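Local coordinates for protein walker-type atpase (Pyrococcus abyssi, PDB 2QEN) that binds ADP at a P-loop and probably hydrolyses ATP as a Walker-type ATPase, though its cellular role is unknown, at residues M1-L5 against F211-F216; L113-R118 against L154-A158; L235-W241 against A340-V344. The protein carries 1 engineered substitution. One frame throughout, in Å; residues are numbered along the deposited sequence.

Interaction 1: M1-L5 against F211-F216; sequences MLFDL and FLKRGF. With ADP (adenosine-5'-diphosphate), chain C.
Residues 1-5 form an irregular N-terminal loop that bends at Phe3, the centre of an inverse gamma turn (phi/psi -81/76) closed by a weak hydrogen bond from Asp4 N to Leu2 O, 2.9 Å. It lies against residues 211-216 of helix 205-217, with Leu2 CA and Gly215 CA closest at 5.3 Å. Leu2 and Phe211 line part of the adenine pocket of this P-loop ATPase fold. Phe3 (chi1 m) drops its ring onto the helix where Gly215 has no side chain: Gly215 CA sits 3.5 Å from the ring centroid, a CH-pi contact, and a CB there would collide with Phe3 CZ. The same ring points its edge at the face of Phe216 (chi1 m), centroids 4.9 Å apart and planes at 75°, while Phe3 CZ reaches Leu212 CD2 at 3.6 Å. Leu2 (mt) makes a CH-pi contact with the face of Phe211 (chi1 t), its CD1 4.0 Å from the ring centroid and 2° off the normal. A water accepts from Phe3 N (2.9 Å) and donates to Gly215 O (3.0 Å). ADP-binding Phe15 packs edge-to-face with Phe211. Both segments touch the base: Phe211 CE2 lies 3.5 Å and Leu2 CD2 3.6 Å from ADP C2.

Interaction 2: L113-R118 against L154-A158; sequences LREVFR and LFAYA
Two helical segments, 113-118 and 154-158, run side by side in roughly the same direction, their axes 10.6 Å apart at closest approach and crossing at -31°. The nearest CA pairs are Arg114 with Leu154 (6.6 Å) and, one turn on, Phe117 with Ala158 (7.6 Å). The wide spacing leaves room for large side chains, and these make the contact without any direct hydrogen bond between the segments. On the buried side Leu154, in the tp rotamer, inserts between Leu113 and Phe117. Its CD2 lies 3.8 Å from Leu113 CB and sits over the face of the Phe117 ring, 3.9 Å from the centroid and 12° off the normal, a CH-pi contact; its CD1 is 3.8 Å from Leu113 O. Phe117 (chi1 -84°) and Leu113 (mt) both direct their CA-to-CB bonds toward the opposing helix. At the more exposed margin Tyr157 (chi1 t) extends across to the two arginines. Arg114, with chi1 t and chi2 and chi3 between wells, folds over so that its guanidinium stacks flat on the Tyr157 ring, centres 3.7 Å apart and planes at 12°, a cation-pi pair. Arg114 CD adds a CH-pi contact 3.9 Å from the same centroid. Arg118 (chi1 m) approaches the ring at its edge, with CD 3.4 Å from Tyr157 OH. Both helices pack on the parallel sheet of the P-loop ATPase domain, well away from the nucleotide. Helix 149-161 belongs to the beta-alpha-beta crossover between adjacent strands 130-135 and 165-171; Phe117 packs on both strands, Phe155 and Ala158 rest on the second, and helix 74-84 covers Leu113 and Val116.

Interaction 3: L235-W241 against A340-V344; sequences LDGIPGW and ADPVV. With ADP (adenosine-5'-diphosphate), chain C.
A single buried aspartate does double duty here: Asp341 accepts from the indole of Trp241 through OD2 (NE1 to OD2 2.7 Å, nearly linear at 173°) and caps its own helix through OD1, which accepts from Val343 N at 2.9 Å. It is thus the N-cap of helix 342-348, the last of the chain, following the two-stranded antiparallel hairpin in the C-terminal region, part of which resembles the MCM-type winged helix-turn-helix family in sequence. In segment 235-241 the chain leaves helix 225-235 and turns into helix 239-252 by a type I' beta turn from Leu235 to Ile238, whose closing hydrogen bond, Ile238 N to Leu235 O, is weak (3.5 Å), with Asp236 at phi/psi 44/47 and Gly237 at 80/6; Ile238 takes the N-cap position. Nearest CA pairs are Leu235 with Val343 (6.2 Å), Asp236 with Pro342 (6.8 Å) and Ile238 with Asp341 (7.8 Å). With chi1 t, Asp341 directs its carboxylate to the indole; Trp241 uses chi1 m. Val343 (chi1 t) makes a CH-pi contact over the indole face, CB 3.9 Å from the centroid of the five-membered ring, and its CG2 lies 3.5 Å from Trp241 CD1 and 3.8 Å from Leu235 CD2. Pro342 CG meets Asp236 CB at 3.3 Å, at the exposed margin. Helix 255-280 adds Ala266 beside both Trp241 and Val343, and Trp241 also touches ADP-binding Arg41. The contact therefore ties the C-terminal region to a segment lining the nucleotide pocket, where Pro239 CB lies 3.4 Å from ADP C8 and Gly240 CA 3.3 Å from ADP O4'.

Overall arrangement
Interactions 1 and 3 approach ADP from different parts of the sequence and both touch it: residues 1-5 with 211-216 meet the adenine ring, while 235-241 meets the base and the ribose. Their centres are 16 Å apart and their nearest atoms about 4 Å, without touching. Leu242 of helix 239-252, which begins in interaction 3, packs on Phe211 of interaction 1 and also on Leu235. Interaction 2 falls within the sequence span between the two segments of interaction 1, yet lies across the chain's centre, 41 Å from interaction 1 and 37 Å from interaction 3 between centres; it belongs to the remote flank of the ATPase domain, far from the nucleotide.

Interaction 1: M1-L5 against F211-F216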
loop_
_atom_site.group_PDB
_atom_site.type_symbol
_atom_site.label_atom_id
_atom_site.label_comp_id
_atom_site.label_asym_id
_atom_site.label_seq_id
_atom_site.Cartn_x
_atom_site.Cartn_y
_atom_site.Cartn_z
ATOM N N MET A 1 -14.127 -0.775 -17.261
ATOM C CA MET A 1 -15.125 -1.425 -16.335
ATOM C C MET A 1 -14.524 -1.794 -14.971
ATOM O O MET A 1 -13.328 -2.065 -14.874
ATOM C CB MET A 1 -15.763 -2.644 -16.993
ATOM C CG MET A 1 -14.779 -3.678 -17.532
ATOM S SD MET A 1 -15.582 -4.978 -18.512
ATOM C CE MET A 1 -16.435 -5.919 -17.231
ATOM N N LEU A 2 -15.356 -1.779 -13.928
ATOM C CA LEU A 2 -14.938 -2.171 -12.573
ATOM C C LEU A 2 -14.420 -3.602 -12.516
ATOM O O LEU A 2 -13.356 -3.861 -11.947
ATOM C CB LEU A 2 -16.084 -2.044 -11.561
ATOM C CG LEU A 2 -16.439 -0.718 -10.887
ATOM C CD1 LEU A 2 -17.415 -1.007 -9.735
ATOM C CD2 LEU A 2 -15.202 0.040 -10.386
ATOM N N PHE A 3 -15.185 -4.523 -13.095
ATOM C CA PHE A 3 -14.828 -5.932 -13.060
ATOM C C PHE A 3 -13.794 -6.245 -14.145
ATOM O O PHE A 3 -14.086 -6.821 -15.184
ATOM C CB PHE A 3 -16.075 -6.819 -13.102
ATOM C CG PHE A 3 -16.997 -6.635 -11.906
ATOM C CD1 PHE A 3 -16.545 -5.992 -10.733
ATOM C CD2 PHE A 3 -18.291 -7.137 -11.931
ATOM C CE1 PHE A 3 -17.384 -5.843 -9.627
ATOM C CE2 PHE A 3 -19.134 -7.001 -10.828
ATOM C CZ PHE A 3 -18.682 -6.347 -9.676
ATOM N N ASP A 4 -12.569 -5.830 -13.852
ATOM C CA ASP A 4 -11.440 -5.912 -14.770
ATOM C C ASP A 4 -10.191 -5.973 -13.905
ATOM O O ASP A 4 -10.058 -5.200 -12.973
ATOM C CB ASP A 4 -11.405 -4.674 -15.677
ATOM C CG ASP A 4 -10.493 -4.848 -16.867
ATOM O OD1 ASP A 4 -9.270 -5.017 -16.675
ATOM O OD2 ASP A 4 -11.006 -4.818 -18.008
ATOM N N LEU A 5 -9.284 -6.899 -14.215
ATOM C CA LEU A 5 -8.099 -7.153 -13.375
ATOM C C LEU A 5 -6.888 -6.266 -13.658
ATOM O O LEU A 5 -5.981 -6.202 -12.828
ATOM C CB LEU A 5 -7.675 -8.623 -13.466
ATOM C CG LEU A 5 -8.701 -9.672 -13.033
ATOM C CD1 LEU A 5 -8.419 -10.998 -13.726
ATOM C CD2 LEU A 5 -8.724 -9.831 -11.509
ATOM N N PHE A 211 -20.775 -1.003 -5.012
ATOM C CA PHE A 211 -19.611 -1.353 -5.825
ATOM C C PHE A 211 -19.939 -2.540 -6.730
ATOM O O PHE A 211 -19.812 -2.442 -7.949
ATOM C CB PHE A 211 -18.420 -1.667 -4.898
ATOM C CG PHE A 211 -17.122 -1.924 -5.611
ATOM C CD1 PHE A 211 -16.827 -3.193 -6.140
ATOM C CD2 PHE A 211 -16.164 -0.914 -5.715
ATOM C CE1 PHE A 211 -15.617 -3.437 -6.800
ATOM C CE2 PHE A 211 -14.960 -1.150 -6.358
ATOM C CZ PHE A 211 -14.686 -2.428 -6.904
ATOM N N LEU A 212 -20.378 -3.643 -6.127
ATOM C CA LEU A 212 -20.773 -4.842 -6.860
ATOM C C LEU A 212 -21.925 -4.598 -7.832
ATOM O O LEU A 212 -21.889 -5.051 -8.980
ATOM C CB LEU A 212 -21.148 -5.972 -5.886
ATOM C CG LEU A 212 -19.975 -6.633 -5.151
ATOM C CD1 LEU A 212 -20.475 -7.796 -4.287
ATOM C CD2 LEU A 212 -18.862 -7.100 -6.145
ATOM N N LYS A 213 -22.937 -3.876 -7.365
ATOM C CA LYS A 213 -24.073 -3.484 -8.195
ATOM C C LYS A 213 -23.653 -2.752 -9.464
ATOM O O LYS A 213 -24.110 -3.103 -10.547
ATOM C CB LYS A 213 -25.059 -2.642 -7.383
ATOM C CG LYS A 213 -25.983 -3.484 -6.515
ATOM C CD LYS A 213 -26.957 -2.641 -5.678
ATOM C CE LYS A 213 -27.892 -1.802 -6.537
ATOM N NZ LYS A 213 -28.543 -2.630 -7.600
ATOM N N ARG A 214 -22.783 -1.748 -9.329
ATOM C CA ARG A 214 -22.252 -1.010 -10.481
ATOM C C ARG A 214 -21.507 -1.944 -11.448
ATOM O O ARG A 214 -21.745 -1.901 -12.660
ATOM C CB ARG A 214 -21.347 0.154 -10.033
ATOM C CG ARG A 214 -20.939 1.086 -11.156
ATOM C CD ARG A 214 -20.104 2.274 -10.664
ATOM N NE ARG A 214 -20.901 3.481 -10.403
ATOM C CZ ARG A 214 -20.391 4.643 -9.988
ATOM N NH1 ARG A 214 -19.082 4.761 -9.782
ATOM N NH2 ARG A 214 -21.182 5.695 -9.780
ATOM N N GLY A 215 -20.632 -2.796 -10.906
ATOM C CA GLY A 215 -19.880 -3.770 -11.701
ATOM C C GLY A 215 -20.725 -4.653 -12.612
ATOM O O GLY A 215 -20.357 -4.894 -13.758
ATOM N N PHE A 216 -21.853 -5.139 -12.100
ATOM C CA PHE A 216 -22.772 -5.980 -12.868
ATOM C C PHE A 216 -23.642 -5.157 -13.825
ATOM O O PHE A 216 -23.948 -5.599 -14.933
ATOM C CB PHE A 216 -23.628 -6.836 -11.932
ATOM C CG PHE A 216 -22.841 -7.879 -11.177
ATOM C CD1 PHE A 216 -22.200 -8.919 -11.856
ATOM C CD2 PHE A 216 -22.738 -7.828 -9.784
ATOM C CE1 PHE A 216 -21.458 -9.887 -11.160
ATOM C CE2 PHE A 216 -21.996 -8.795 -9.085
ATOM C CZ PHE A 216 -21.364 -9.825 -9.779
HETATM P PB ADP C . -3.164 -1.374 -2.216
HETATM O O1B ADP C . -3.911 -0.628 -1.137
HETATM O O2B ADP C . -2.217 -0.475 -2.980
HETATM O O3B ADP C . -2.516 -2.666 -1.791
HETATM P PA ADP C . -4.531 -1.542 -4.833
HETATM O O1A ADP C . -4.694 -0.077 -5.141
HETATM O O2A ADP C . -3.567 -2.375 -5.619
HETATM O O3A ADP C . -4.332 -1.810 -3.233
HETATM O "O5'" ADP C . -6.019 -2.157 -4.982
HETATM C "C5'" ADP C . -6.281 -3.560 -5.091
HETATM C "C4'" ADP C . -7.179 -3.782 -6.315
HETATM O "O4'" ADP C . -8.547 -3.460 -6.000
HETATM C "C3'" ADP C . -6.861 -2.905 -7.525
HETATM O "O3'" ADP C . -5.963 -3.528 -8.435
HETATM C "C2'" ADP C . -8.184 -2.764 -8.209
HETATM O "O2'" ADP C . -8.460 -4.044 -8.770
HETATM C "C1'" ADP C . -9.152 -2.720 -7.066
HETATM N N9 ADP C . -9.544 -1.396 -6.533
HETATM C C8 ADP C . -8.994 -0.800 -5.459
HETATM N N7 ADP C . -9.623 0.363 -5.166
HETATM C C5 ADP C . -10.605 0.525 -6.072
HETATM C C6 ADP C . -11.647 1.535 -6.348
HETATM N N6 ADP C . -11.772 2.635 -5.572
HETATM N N1 ADP C . -12.476 1.318 -7.401
HETATM C C2 ADP C . -12.356 0.241 -8.184
HETATM N N3 ADP C . -11.448 -0.733 -7.981
HETATM C C4 ADP C . -10.555 -0.646 -6.966
HETATM O O HOH W 1 -17.599 -4.308 -14.700
#

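Interaction 2: L113-R118 against L154-A158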
loop_
_atom_site.group_PDB
_atom_site.type_symbol
_atom_site.label_atom_id
_atom_site.label_comp_id
_atom_site.label_asym_id
_atom_site.label_seq_id
_atom_site.Cartn_x
_atom_site.Cartn_y
_atom_site.Cartn_z
ATOM N N LEU A 113 21.121 11.897 -5.316
ATOM C CA LEU A 113 19.695 12.022 -5.081
ATOM C C LEU A 113 19.252 13.475 -4.949
ATOM O O LEU A 113 18.197 13.856 -5.443
ATOM C CB LEU A 113 19.300 11.238 -3.828
ATOM C CG LEU A 113 19.356 9.711 -3.887
ATOM C CD1 LEU A 113 19.131 9.195 -2.489
ATOM C CD2 LEU A 113 18.300 9.148 -4.850
ATOM N N ARG A 114 20.069 14.272 -4.269
ATOM C CA ARG A 114 19.792 15.678 -4.039
ATOM C C ARG A 114 19.745 16.497 -5.337
ATOM O O ARG A 114 18.859 17.333 -5.503
ATOM C CB ARG A 114 20.850 16.240 -3.109
ATOM C CG ARG A 114 20.408 17.421 -2.315
ATOM C CD ARG A 114 20.877 17.273 -0.880
ATOM N NE ARG A 114 21.229 18.579 -0.346
ATOM C CZ ARG A 114 21.391 18.861 0.941
ATOM N NH1 ARG A 114 21.222 17.938 1.880
ATOM N NH2 ARG A 114 21.719 20.089 1.276
ATOM N N GLU A 115 20.702 16.233 -6.227
ATOM C CA GLU A 115 20.792 16.783 -7.594
ATOM C C GLU A 115 19.488 16.563 -8.371
ATOM O O GLU A 115 18.931 17.501 -8.937
ATOM C CB GLU A 115 21.934 16.062 -8.317
ATOM C CG GLU A 115 22.560 16.735 -9.508
ATOM C CD GLU A 115 23.807 15.973 -10.015
ATOM O OE1 GLU A 115 24.207 14.942 -9.394
ATOM O OE2 GLU A 115 24.395 16.410 -11.034
ATOM N N VAL A 116 19.015 15.314 -8.374
ATOM C CA VAL A 116 17.782 14.905 -9.035
ATOM C C VAL A 116 16.562 15.622 -8.454
ATOM O O VAL A 116 15.713 16.127 -9.202
ATOM C CB VAL A 116 17.579 13.358 -8.929
ATOM C CG1 VAL A 116 16.145 12.938 -9.361
ATOM C CG2 VAL A 116 18.667 12.604 -9.726
ATOM N N PHE A 117 16.485 15.670 -7.127
ATOM C CA PHE A 117 15.352 16.292 -6.455
ATOM C C PHE A 117 15.275 17.804 -6.647
ATOM O O PHE A 117 14.178 18.349 -6.767
ATOM C CB PHE A 117 15.275 15.862 -4.982
ATOM C CG PHE A 117 14.557 14.540 -4.780
ATOM C CD1 PHE A 117 14.897 13.415 -5.550
ATOM C CD2 PHE A 117 13.522 14.424 -3.863
ATOM C CE1 PHE A 117 14.219 12.181 -5.378
ATOM C CE2 PHE A 117 12.834 13.189 -3.686
ATOM C CZ PHE A 117 13.185 12.082 -4.451
ATOM N N ARG A 118 16.430 18.464 -6.707
ATOM C CA ARG A 118 16.511 19.897 -7.014
ATOM C C ARG A 118 15.966 20.232 -8.406
ATOM O O ARG A 118 15.197 21.177 -8.553
ATOM C CB ARG A 118 17.956 20.417 -6.873
ATOM C CG ARG A 118 18.438 20.537 -5.427
ATOM C CD ARG A 118 19.770 21.296 -5.349
ATOM N NE ARG A 118 20.882 20.448 -5.784
ATOM C CZ ARG A 118 21.780 19.898 -4.967
ATOM N NH1 ARG A 118 21.720 20.126 -3.656
ATOM N NH2 ARG A 118 22.749 19.132 -5.463
ATOM N N LEU A 154 17.407 12.885 2.617
ATOM C CA LEU A 154 16.850 13.460 1.399
ATOM C C LEU A 154 15.467 14.045 1.638
ATOM O O LEU A 154 15.188 15.148 1.180
ATOM C CB LEU A 154 16.796 12.411 0.273
ATOM C CG LEU A 154 16.146 12.793 -1.068
ATOM C CD1 LEU A 154 16.935 13.875 -1.841
ATOM C CD2 LEU A 154 15.986 11.561 -1.910
ATOM N N PHE A 155 14.606 13.301 2.339
ATOM C CA PHE A 155 13.246 13.762 2.673
ATOM C C PHE A 155 13.240 15.022 3.571
ATOM O O PHE A 155 12.379 15.890 3.419
ATOM C CB PHE A 155 12.413 12.658 3.341
ATOM C CG PHE A 155 12.173 11.433 2.484
ATOM C CD1 PHE A 155 12.164 11.505 1.094
ATOM C CD2 PHE A 155 11.916 10.193 3.090
ATOM C CE1 PHE A 155 11.937 10.360 0.322
ATOM C CE2 PHE A 155 11.670 9.049 2.330
ATOM C CZ PHE A 155 11.676 9.123 0.956
ATOM N N ALA A 156 14.176 15.095 4.513
ATOM C CA ALA A 156 14.314 16.253 5.399
ATOM C C ALA A 156 14.719 17.475 4.591
ATOM O O ALA A 156 14.242 18.575 4.833
ATOM C CB ALA A 156 15.349 15.978 6.472
ATOM N N TYR A 157 15.596 17.262 3.615
ATOM C CA TYR A 157 16.032 18.331 2.717
ATOM C C TYR A 157 14.884 18.831 1.835
ATOM O O TYR A 157 14.643 20.024 1.751
ATOM C CB TYR A 157 17.210 17.861 1.869
ATOM C CG TYR A 157 17.601 18.848 0.799
ATOM C CD1 TYR A 157 18.215 20.061 1.127
ATOM C CD2 TYR A 157 17.364 18.569 -0.530
ATOM C CE1 TYR A 157 18.562 20.958 0.151
ATOM C CE2 TYR A 157 17.724 19.455 -1.510
ATOM C CZ TYR A 157 18.316 20.633 -1.172
ATOM O OH TYR A 157 18.658 21.497 -2.174
ATOM N N ALA A 158 14.160 17.918 1.201
ATOM C CA ALA A 158 12.946 18.299 0.476
ATOM C C ALA A 158 11.945 19.078 1.366
ATOM O O ALA A 158 11.398 20.102 0.955
ATOM C CB ALA A 158 12.294 17.073 -0.146
#

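Interaction 3: L235-W241 against A340-V344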
loop_
_atom_site.group_PDB
_atom_site.type_symbol
_atom_site.label_atom_id
_atom_site.label_comp_id
_atom_site.label_asym_id
_atom_site.label_seq_id
_atom_site.Cartn_x
_atom_site.Cartn_y
_atom_site.Cartn_z
ATOM N N LEU A 235 -16.726 -11.031 1.736
ATOM C CA LEU A 235 -15.601 -10.222 1.245
ATOM C C LEU A 235 -15.364 -8.839 1.912
ATOM O O LEU A 235 -14.364 -8.190 1.621
ATOM C CB LEU A 235 -15.617 -10.120 -0.300
ATOM C CG LEU A 235 -15.688 -11.425 -1.113
ATOM C CD1 LEU A 235 -15.804 -11.156 -2.644
ATOM C CD2 LEU A 235 -14.532 -12.405 -0.824
ATOM N N ASP A 236 -16.309 -8.392 2.743
ATOM C CA ASP A 236 -16.148 -7.257 3.713
ATOM C C ASP A 236 -15.432 -5.935 3.281
ATOM O O ASP A 236 -14.560 -5.386 4.008
ATOM C CB ASP A 236 -15.557 -7.770 5.049
ATOM C CG ASP A 236 -16.608 -8.471 5.999
ATOM O OD1 ASP A 236 -17.810 -8.679 5.660
ATOM O OD2 ASP A 236 -16.205 -8.811 7.139
ATOM N N GLY A 237 -15.795 -5.394 2.122
ATOM C CA GLY A 237 -15.322 -4.025 1.780
ATOM C C GLY A 237 -13.906 -3.867 1.230
ATOM O O GLY A 237 -13.436 -2.735 1.026
ATOM N N ILE A 238 -13.219 -4.981 0.982
ATOM C CA ILE A 238 -11.885 -4.930 0.387
ATOM C C ILE A 238 -12.030 -4.917 -1.140
ATOM O O ILE A 238 -12.445 -5.912 -1.723
ATOM C CB ILE A 238 -10.979 -6.123 0.833
ATOM C CG1 ILE A 238 -11.059 -6.350 2.356
ATOM C CG2 ILE A 238 -9.526 -5.950 0.306
ATOM C CD1 ILE A 238 -10.154 -5.485 3.193
ATOM N N PRO A 239 -11.725 -3.778 -1.785
ATOM C CA PRO A 239 -11.949 -3.672 -3.224
ATOM C C PRO A 239 -11.191 -4.721 -4.039
ATOM O O PRO A 239 -11.696 -5.149 -5.063
ATOM C CB PRO A 239 -11.444 -2.263 -3.557
ATOM C CG PRO A 239 -11.537 -1.510 -2.265
ATOM C CD PRO A 239 -11.194 -2.520 -1.219
ATOM N N GLY A 240 -10.004 -5.128 -3.582
ATOM C CA GLY A 240 -9.209 -6.145 -4.276
ATOM C C GLY A 240 -9.982 -7.445 -4.448
ATOM O O GLY A 240 -10.004 -8.022 -5.538
ATOM N N TRP A 241 -10.651 -7.882 -3.379
ATOM C CA TRP A 241 -11.433 -9.116 -3.417
ATOM C C TRP A 241 -12.792 -8.952 -4.112
ATOM O O TRP A 241 -13.253 -9.859 -4.803
ATOM C CB TRP A 241 -11.578 -9.707 -2.013
ATOM C CG TRP A 241 -10.236 -9.898 -1.280
ATOM C CD1 TRP A 241 -9.930 -9.472 -0.018
ATOM C CD2 TRP A 241 -9.055 -10.565 -1.772
ATOM N NE1 TRP A 241 -8.634 -9.825 0.303
ATOM C CE2 TRP A 241 -8.078 -10.494 -0.756
ATOM C CE3 TRP A 241 -8.732 -11.207 -2.971
ATOM C CZ2 TRP A 241 -6.812 -11.058 -0.894
ATOM C CZ3 TRP A 241 -7.446 -11.743 -3.125
ATOM C CH2 TRP A 241 -6.510 -11.673 -2.081
ATOM N N ALA A 340 -6.694 -8.474 10.144
ATOM C CA ALA A 340 -7.059 -7.200 9.535
ATOM C C ALA A 340 -7.949 -7.360 8.293
ATOM O O ALA A 340 -8.881 -6.572 8.097
ATOM C CB ALA A 340 -5.794 -6.397 9.197
ATOM N N ASP A 341 -7.640 -8.355 7.459
ATOM C CA ASP A 341 -8.413 -8.676 6.252
ATOM C C ASP A 341 -9.206 -9.976 6.490
ATOM O O ASP A 341 -8.613 -11.026 6.681
ATOM C CB ASP A 341 -7.459 -8.828 5.052
ATOM C CG ASP A 341 -8.176 -9.181 3.734
ATOM O OD1 ASP A 341 -9.382 -9.522 3.728
ATOM O OD2 ASP A 341 -7.511 -9.132 2.674
ATOM N N PRO A 342 -10.554 -9.908 6.466
ATOM C CA PRO A 342 -11.423 -11.072 6.736
ATOM C C PRO A 342 -11.265 -12.234 5.748
ATOM O O PRO A 342 -11.554 -13.379 6.097
ATOM C CB PRO A 342 -12.834 -10.487 6.614
ATOM C CG PRO A 342 -12.669 -9.281 5.782
ATOM C CD PRO A 342 -11.351 -8.704 6.181
ATOM N N VAL A 343 -10.838 -11.934 4.523
ATOM C CA VAL A 343 -10.505 -12.963 3.540
ATOM C C VAL A 343 -9.218 -13.732 3.930
ATOM O O VAL A 343 -9.161 -14.956 3.803
ATOM C CB VAL A 343 -10.473 -12.368 2.113
ATOM C CG1 VAL A 343 -10.048 -13.401 1.067
ATOM C CG2 VAL A 343 -11.833 -11.786 1.773
ATOM N N VAL A 344 -8.200 -13.027 4.428
ATOM C CA VAL A 344 -7.035 -13.685 5.029
ATOM C C VAL A 344 -7.471 -14.659 6.139
ATOM O O VAL A 344 -7.023 -15.804 6.174
ATOM C CB VAL A 344 -5.957 -12.669 5.516
ATOM C CG1 VAL A 344 -4.810 -13.365 6.263
ATOM C CG2 VAL A 344 -5.394 -11.910 4.349
HETATM P PB ADP C . -3.164 -1.374 -2.216
HETATM O O1B ADP C . -3.911 -0.628 -1.137
HETATM O O2B ADP C . -2.217 -0.475 -2.980
HETATM O O3B ADP C . -2.516 -2.666 -1.791
HETATM P PA ADP C . -4.531 -1.542 -4.833
HETATM O O1A ADP C . -4.694 -0.077 -5.141
HETATM O O2A ADP C . -3.567 -2.375 -5.619
HETATM O O3A ADP C . -4.332 -1.810 -3.233
HETATM O "O5'" ADP C . -6.019 -2.157 -4.982
HETATM C "C5'" ADP C . -6.281 -3.560 -5.091
HETATM C "C4'" ADP C . -7.179 -3.782 -6.315
HETATM O "O4'" ADP C . -8.547 -3.460 -6.000
HETATM C "C3'" ADP C . -6.861 -2.905 -7.525
HETATM O "O3'" ADP C . -5.963 -3.528 -8.435
HETATM C "C2'" ADP C . -8.184 -2.764 -8.209
HETATM O "O2'" ADP C . -8.460 -4.044 -8.770
HETATM C "C1'" ADP C . -9.152 -2.720 -7.066
HETATM N N9 ADP C . -9.544 -1.396 -6.533
HETATM C C8 ADP C . -8.994 -0.800 -5.459
HETATM N N7 ADP C . -9.623 0.363 -5.166
HETATM C C5 ADP C . -10.605 0.525 -6.072
HETATM C C6 ADP C . -11.647 1.535 -6.348
HETATM N N6 ADP C . -11.772 2.635 -5.572
HETATM N N1 ADP C . -12.476 1.318 -7.401
HETATM C C2 ADP C . -12.356 0.241 -8.184
HETATM N N3 ADP C . -11.448 -0.733 -7.981
HETATM C C4 ADP C . -10.555 -0.646 -6.966
#